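PDB 4NQ0: HAT1-interacting factor 1 from Saccharomyces cerevisiae, which acts as a homodimeric nuclear chaperone for histones H3 and H4 within the HAT-B acetyltransferase complex, serving chromatin assembly and telomere silencing. Local coordinates for residues G236-Y239 against I240-D244; S253-I256 against H257-K261. One frame throughout, in Å; residues are numbered along the deposited sequence.

Contact 1: G236-Y239 against I240-D244; sequences GDVY and ILMGD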
loop_
_atom_site.group_PDB
_atom_site.type_symbol
_atom_site.label_atom_id
_atom_site.label_comp_id
_atom_site.label_asym_id
_atom_site.label_seq_id
_atom_site.Cartn_x
_atom_site.Cartn_y
_atom_site.Cartn_z
ATOM N N GLY A 236 3.155 5.746 0.910
ATOM C CA GLY A 236 3.917 4.511 0.724
ATOM C C GLY A 236 3.221 3.324 1.355
ATOM O O GLY A 236 3.068 2.275 0.715
ATOM N N ASP A 237 2.782 3.504 2.604
ATOM C CA ASP A 237 2.030 2.483 3.349
ATOM C C ASP A 237 0.767 2.070 2.604
ATOM O O ASP A 237 0.418 0.886 2.563
ATOM C CB ASP A 237 1.642 2.988 4.756
ATOM C CG ASP A 237 2.810 3.011 5.730
ATOM O OD1 ASP A 237 3.859 2.385 5.462
ATOM O OD2 ASP A 237 2.667 3.663 6.782
ATOM N N VAL A 238 0.082 3.041 2.000
ATOM C CA VAL A 238 -1.126 2.736 1.241
ATOM C C VAL A 238 -0.798 1.889 0.018
ATOM O O VAL A 238 -1.540 0.940 -0.306
ATOM C CB VAL A 238 -1.884 4.001 0.823
ATOM C CG1 VAL A 238 -3.005 3.660 -0.188
ATOM C CG2 VAL A 238 -2.443 4.698 2.068
ATOM N N TYR A 239 0.305 2.214 -0.654
ATOM C CA TYR A 239 0.702 1.467 -1.850
ATOM C C TYR A 239 1.064 0.029 -1.495
ATOM O O TYR A 239 0.722 -0.888 -2.243
ATOM C CB TYR A 239 1.842 2.162 -2.617
ATOM C CG TYR A 239 1.381 3.262 -3.552
ATOM C CD1 TYR A 239 0.404 3.021 -4.513
ATOM C CD2 TYR A 239 1.936 4.535 -3.495
ATOM C CE1 TYR A 239 -0.020 4.018 -5.381
ATOM C CE2 TYR A 239 1.520 5.538 -4.351
ATOM C CZ TYR A 239 0.543 5.276 -5.284
ATOM O OH TYR A 239 0.147 6.270 -6.116
ATOM N N ILE A 240 1.736 -0.180 -0.363
ATOM C CA ILE A 240 2.015 -1.537 0.117
ATOM C C ILE A 240 0.712 -2.308 0.340
ATOM O O ILE A 240 0.585 -3.460 -0.082
ATOM C CB ILE A 240 2.852 -1.563 1.433
ATOM C CG1 ILE A 240 4.267 -0.988 1.228
ATOM C CG2 ILE A 240 2.949 -2.991 1.979
ATOM C CD1 ILE A 240 5.156 -1.767 0.242
ATOM N N LEU A 241 -0.259 -1.685 0.993
ATOM C CA LEU A 241 -1.554 -2.335 1.228
ATOM C C LEU A 241 -2.252 -2.657 -0.092
ATOM O O LEU A 241 -2.774 -3.745 -0.260
ATOM C CB LEU A 241 -2.482 -1.448 2.070
ATOM C CG LEU A 241 -3.172 -2.046 3.296
ATOM C CD1 LEU A 241 -4.189 -1.012 3.844
ATOM C CD2 LEU A 241 -3.859 -3.398 3.042
ATOM N N MET A 242 -2.275 -1.701 -1.015
ATOM C CA MET A 242 -2.816 -1.947 -2.348
ATOM C C MET A 242 -2.134 -3.156 -2.983
ATOM O O MET A 242 -2.795 -4.040 -3.504
ATOM C CB MET A 242 -2.632 -0.733 -3.245
ATOM C CG MET A 242 -3.585 0.396 -2.953
ATOM S SD MET A 242 -3.269 1.715 -4.114
ATOM C CE MET A 242 -4.678 2.762 -3.811
ATOM N N GLY A 243 -0.808 -3.207 -2.882
ATOM C CA GLY A 243 -0.056 -4.329 -3.419
ATOM C C GLY A 243 -0.438 -5.648 -2.781
ATOM O O GLY A 243 -0.676 -6.636 -3.483
ATOM N N ASP A 244 -0.506 -5.666 -1.451
ATOM C CA ASP A 244 -0.872 -6.880 -0.719
ATOM C C ASP A 244 -2.219 -7.398 -1.196
ATOM O O ASP A 244 -2.366 -8.578 -1.488
ATOM C CB ASP A 244 -0.946 -6.624 0.785
ATOM C CG ASP A 244 0.411 -6.345 1.420
ATOM O OD1 ASP A 244 0.399 -5.856 2.568
ATOM O OD2 ASP A 244 1.476 -6.623 0.809
#
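Ile240 opens the second half of this continuous helical run by donating its N to Gly236 O at 3.0 Å, and the donor lies in the carbonyl plane. Its CG1 also rests on that oxygen, 3.5 Å from Gly236 O, while the branched side chain serves neighbouring helices, meeting Ala262 and Tyr266 of helix 252-266 and Leu285 of helix 273-290. Leu241 N bonds to Asp237 O, and Leu241 CB sits against Val238 O. Asp237 OD1 is engaged outside the run, in a hydrogen bond with Tyr266 OH and a salt bridge with Lys278 NZ.

Met242 carries most of the side-chain contact. Its N makes a straight bond to Val238 O (2.8 Å, 170°). CG lies beside the backbone N (chi1 -75°) and passes 3.4 Å from Val238 O; beyond it the extended chain runs back toward the preceding turn. There SD comes alongside the Tyr239 ring, 3.9 Å from Tyr239 CD1 and obliquely placed, in a Met-aromatic contact, while CE reaches Val238 CG1 at 4.1 Å. With the chain cut back beyond CB, as in an alanine here, the space between Val238, the Tyr239 ring and Leu210 and Leu214 of helix 202-218 would probably be left unfilled, and the ring would lose its sulfur neighbour. Gly243 N bonds to Tyr239 O at 2.9 Å, and the Tyr239 hydroxyl is held by Asp180.

Asp244 continues the helix, its N bonded to Ile240 O. Five successive i to i+4 backbone bonds, with Val238, Tyr239 and Met242 packed on helix 202-218 and Ile240 on helices 252-266 and 273-290, mark a buried first helix of a predicted TPR, inside the helical stack of this NASP-family protein.

Contact 2: S253-I256 against H257-K261; sequences SRAI and HHYLK
Ile256 and Leu260 meet through their first torsions: the CG2 branch of Ile256 swings to the side of its own carbonyl, opposite the backbone N, while Leu260 CG lies beside its own N (chi1 -71°). The two side chains run side by side in the same direction, and Ile256 CG2 touches Leu260 CD1 at 4.1 Å. Leu260 CG also sits 3.4 Å from Ile256 O, the oxygen that accepts Leu260 N. One residue earlier, the near part of the Tyr259 ring lies obliquely by Ala255 O, with CD2 3.6 Å from that oxygen. The methyl of Ala255 comes near the next ring atom, CB to Tyr259 CE2 at 4.3 Å, and Tyr259 N gives Ala255 O a straight bond (2.9 Å, 170°). The hydroxyl of Tyr259 is hydrogen-bonded to Asp244 OD2 of helix 229-248.

The two histidines are neighbours in space as well as in sequence: CD2 of His257 lies 3.8 Å above one face of the His258 ring, toward the rim, and CG of Lys261 stands over a face of the His257 ring. His258 N bonds to Arg254 O at 3.0 Å. Glu246 takes both His258 ND1 and Arg254 NE, Glu182 takes His258 NE2, and Glu169 takes His257 ND1; two glutamates on the ring of His258, at ND1 and NE2, would probably favour its protonated form, though the charge is not seen.

With its apolar Ile256 and Tyr259 against helix 273-290 and its histidines hydrogen-bonded to glutamates, this is a second helix of a predicted TPR hairpin, packed between neighbouring helices, within the region that interacts with the H2A-H2B dimer.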
loop_
_atom_site.group_PDB
_atom_site.type_symbol
_atom_site.label_atom_id
_atom_site.label_comp_id
_atom_site.label_asym_id
_atom_site.label_seq_id
_atom_site.Cartn_x
_atom_site.Cartn_y
_atom_site.Cartn_z
ATOM N N SER A 253 0.947 -8.312 -11.523
ATOM C CA SER A 253 1.584 -7.197 -12.235
ATOM C C SER A 253 1.223 -5.864 -11.574
ATOM O O SER A 253 2.083 -5.009 -11.376
ATOM C CB SER A 253 1.196 -7.203 -13.720
ATOM O OG SER A 253 1.620 -6.015 -14.363
ATOM N N ARG A 254 -0.050 -5.699 -11.228
ATOM C CA ARG A 254 -0.493 -4.505 -10.516
ATOM C C ARG A 254 0.142 -4.439 -9.132
ATOM O O ARG A 254 0.578 -3.366 -8.695
ATOM C CB ARG A 254 -2.021 -4.449 -10.424
ATOM C CG ARG A 254 -2.691 -3.960 -11.724
ATOM C CD ARG A 254 -4.229 -4.104 -11.730
ATOM N NE ARG A 254 -4.848 -3.515 -10.540
ATOM C CZ ARG A 254 -6.143 -3.209 -10.424
ATOM N NH1 ARG A 254 -6.995 -3.422 -11.427
ATOM N NH2 ARG A 254 -6.591 -2.674 -9.294
ATOM N N ALA A 255 0.223 -5.585 -8.458
ATOM C CA ALA A 255 0.868 -5.654 -7.151
ATOM C C ALA A 255 2.277 -5.110 -7.209
ATOM O O ALA A 255 2.626 -4.207 -6.444
ATOM C CB ALA A 255 0.898 -7.092 -6.615
ATOM N N ILE A 256 3.083 -5.658 -8.116
ATOM C CA ILE A 256 4.497 -5.314 -8.184
ATOM C C ILE A 256 4.641 -3.827 -8.471
ATOM O O ILE A 256 5.476 -3.153 -7.866
ATOM C CB ILE A 256 5.256 -6.136 -9.256
ATOM C CG1 ILE A 256 5.212 -7.625 -8.923
ATOM C CG2 ILE A 256 6.710 -5.705 -9.307
ATOM C CD1 ILE A 256 5.570 -8.559 -10.099
ATOM N N HIS A 257 3.798 -3.316 -9.367
ATOM C CA HIS A 257 3.824 -1.904 -9.703
ATOM C C HIS A 257 3.580 -1.028 -8.468
ATOM O O HIS A 257 4.242 -0.003 -8.281
ATOM C CB HIS A 257 2.807 -1.596 -10.798
ATOM C CG HIS A 257 2.500 -0.144 -10.938
ATOM N ND1 HIS A 257 3.374 0.750 -11.523
ATOM C CD2 HIS A 257 1.421 0.581 -10.553
ATOM C CE1 HIS A 257 2.840 1.960 -11.502
ATOM N NE2 HIS A 257 1.656 1.884 -10.918
ATOM N N HIS A 258 2.647 -1.437 -7.614
ATOM C CA HIS A 258 2.363 -0.674 -6.392
ATOM C C HIS A 258 3.446 -0.787 -5.332
ATOM O O HIS A 258 3.778 0.206 -4.679
ATOM C CB HIS A 258 0.982 -1.008 -5.846
ATOM C CG HIS A 258 -0.116 -0.365 -6.628
ATOM N ND1 HIS A 258 -1.221 -1.053 -7.079
ATOM C CD2 HIS A 258 -0.245 0.902 -7.090
ATOM C CE1 HIS A 258 -1.999 -0.226 -7.759
ATOM N NE2 HIS A 258 -1.425 0.965 -7.786
ATOM N N TYR A 259 4.008 -1.976 -5.162
ATOM C CA TYR A 259 5.177 -2.142 -4.274
ATOM C C TYR A 259 6.353 -1.243 -4.697
ATOM O O TYR A 259 7.041 -0.640 -3.858
ATOM C CB TYR A 259 5.638 -3.591 -4.249
ATOM C CG TYR A 259 4.710 -4.585 -3.572
ATOM C CD1 TYR A 259 3.966 -4.247 -2.442
ATOM C CD2 TYR A 259 4.623 -5.889 -4.038
ATOM C CE1 TYR A 259 3.125 -5.176 -1.820
ATOM C CE2 TYR A 259 3.808 -6.824 -3.421
ATOM C CZ TYR A 259 3.063 -6.469 -2.310
ATOM O OH TYR A 259 2.259 -7.400 -1.700
ATOM N N LEU A 260 6.585 -1.158 -6.004
ATOM C CA LEU A 260 7.596 -0.252 -6.542
ATOM C C LEU A 260 7.274 1.217 -6.317
ATOM O O LEU A 260 8.193 2.018 -6.140
ATOM C CB LEU A 260 7.795 -0.479 -8.038
ATOM C CG LEU A 260 8.490 -1.792 -8.435
ATOM C CD1 LEU A 260 8.326 -1.988 -9.924
ATOM C CD2 LEU A 260 9.957 -1.804 -8.047
ATOM N N LYS A 261 5.996 1.577 -6.378
ATOM C CA LYS A 261 5.572 2.943 -6.062
ATOM C C LYS A 261 5.808 3.241 -4.585
ATOM O O LYS A 261 6.270 4.323 -4.241
ATOM C CB LYS A 261 4.087 3.167 -6.395
ATOM C CG LYS A 261 3.778 3.204 -7.882
ATOM C CD LYS A 261 3.700 4.614 -8.465
ATOM C CE LYS A 261 2.489 5.370 -7.944
ATOM N NZ LYS A 261 1.663 6.021 -8.996
#

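In the fold
Contacts 1 and 2 lie on successive helices of one predicted TPR, 229-248 and 252-266, their centres about 9 Å apart. Both are buried, but contact 1 sits at the middle of the chain, about 1 Å from its centre, while contact 2 lies about 9 Å out and has more partly exposed residues. Among the pairs joining the antiparallel helices are Tyr259 with Asp244 and the nearly parallel rings of Tyr239 and His258. Across contact 1 the side chains meet through sulfur, aromatic and aliphatic groups, with the charge of Asp237 answered outside; contact 2 is richer in polar and charged side chains paired with acids, Asp180 linking the ends of Tyr239 and Lys261.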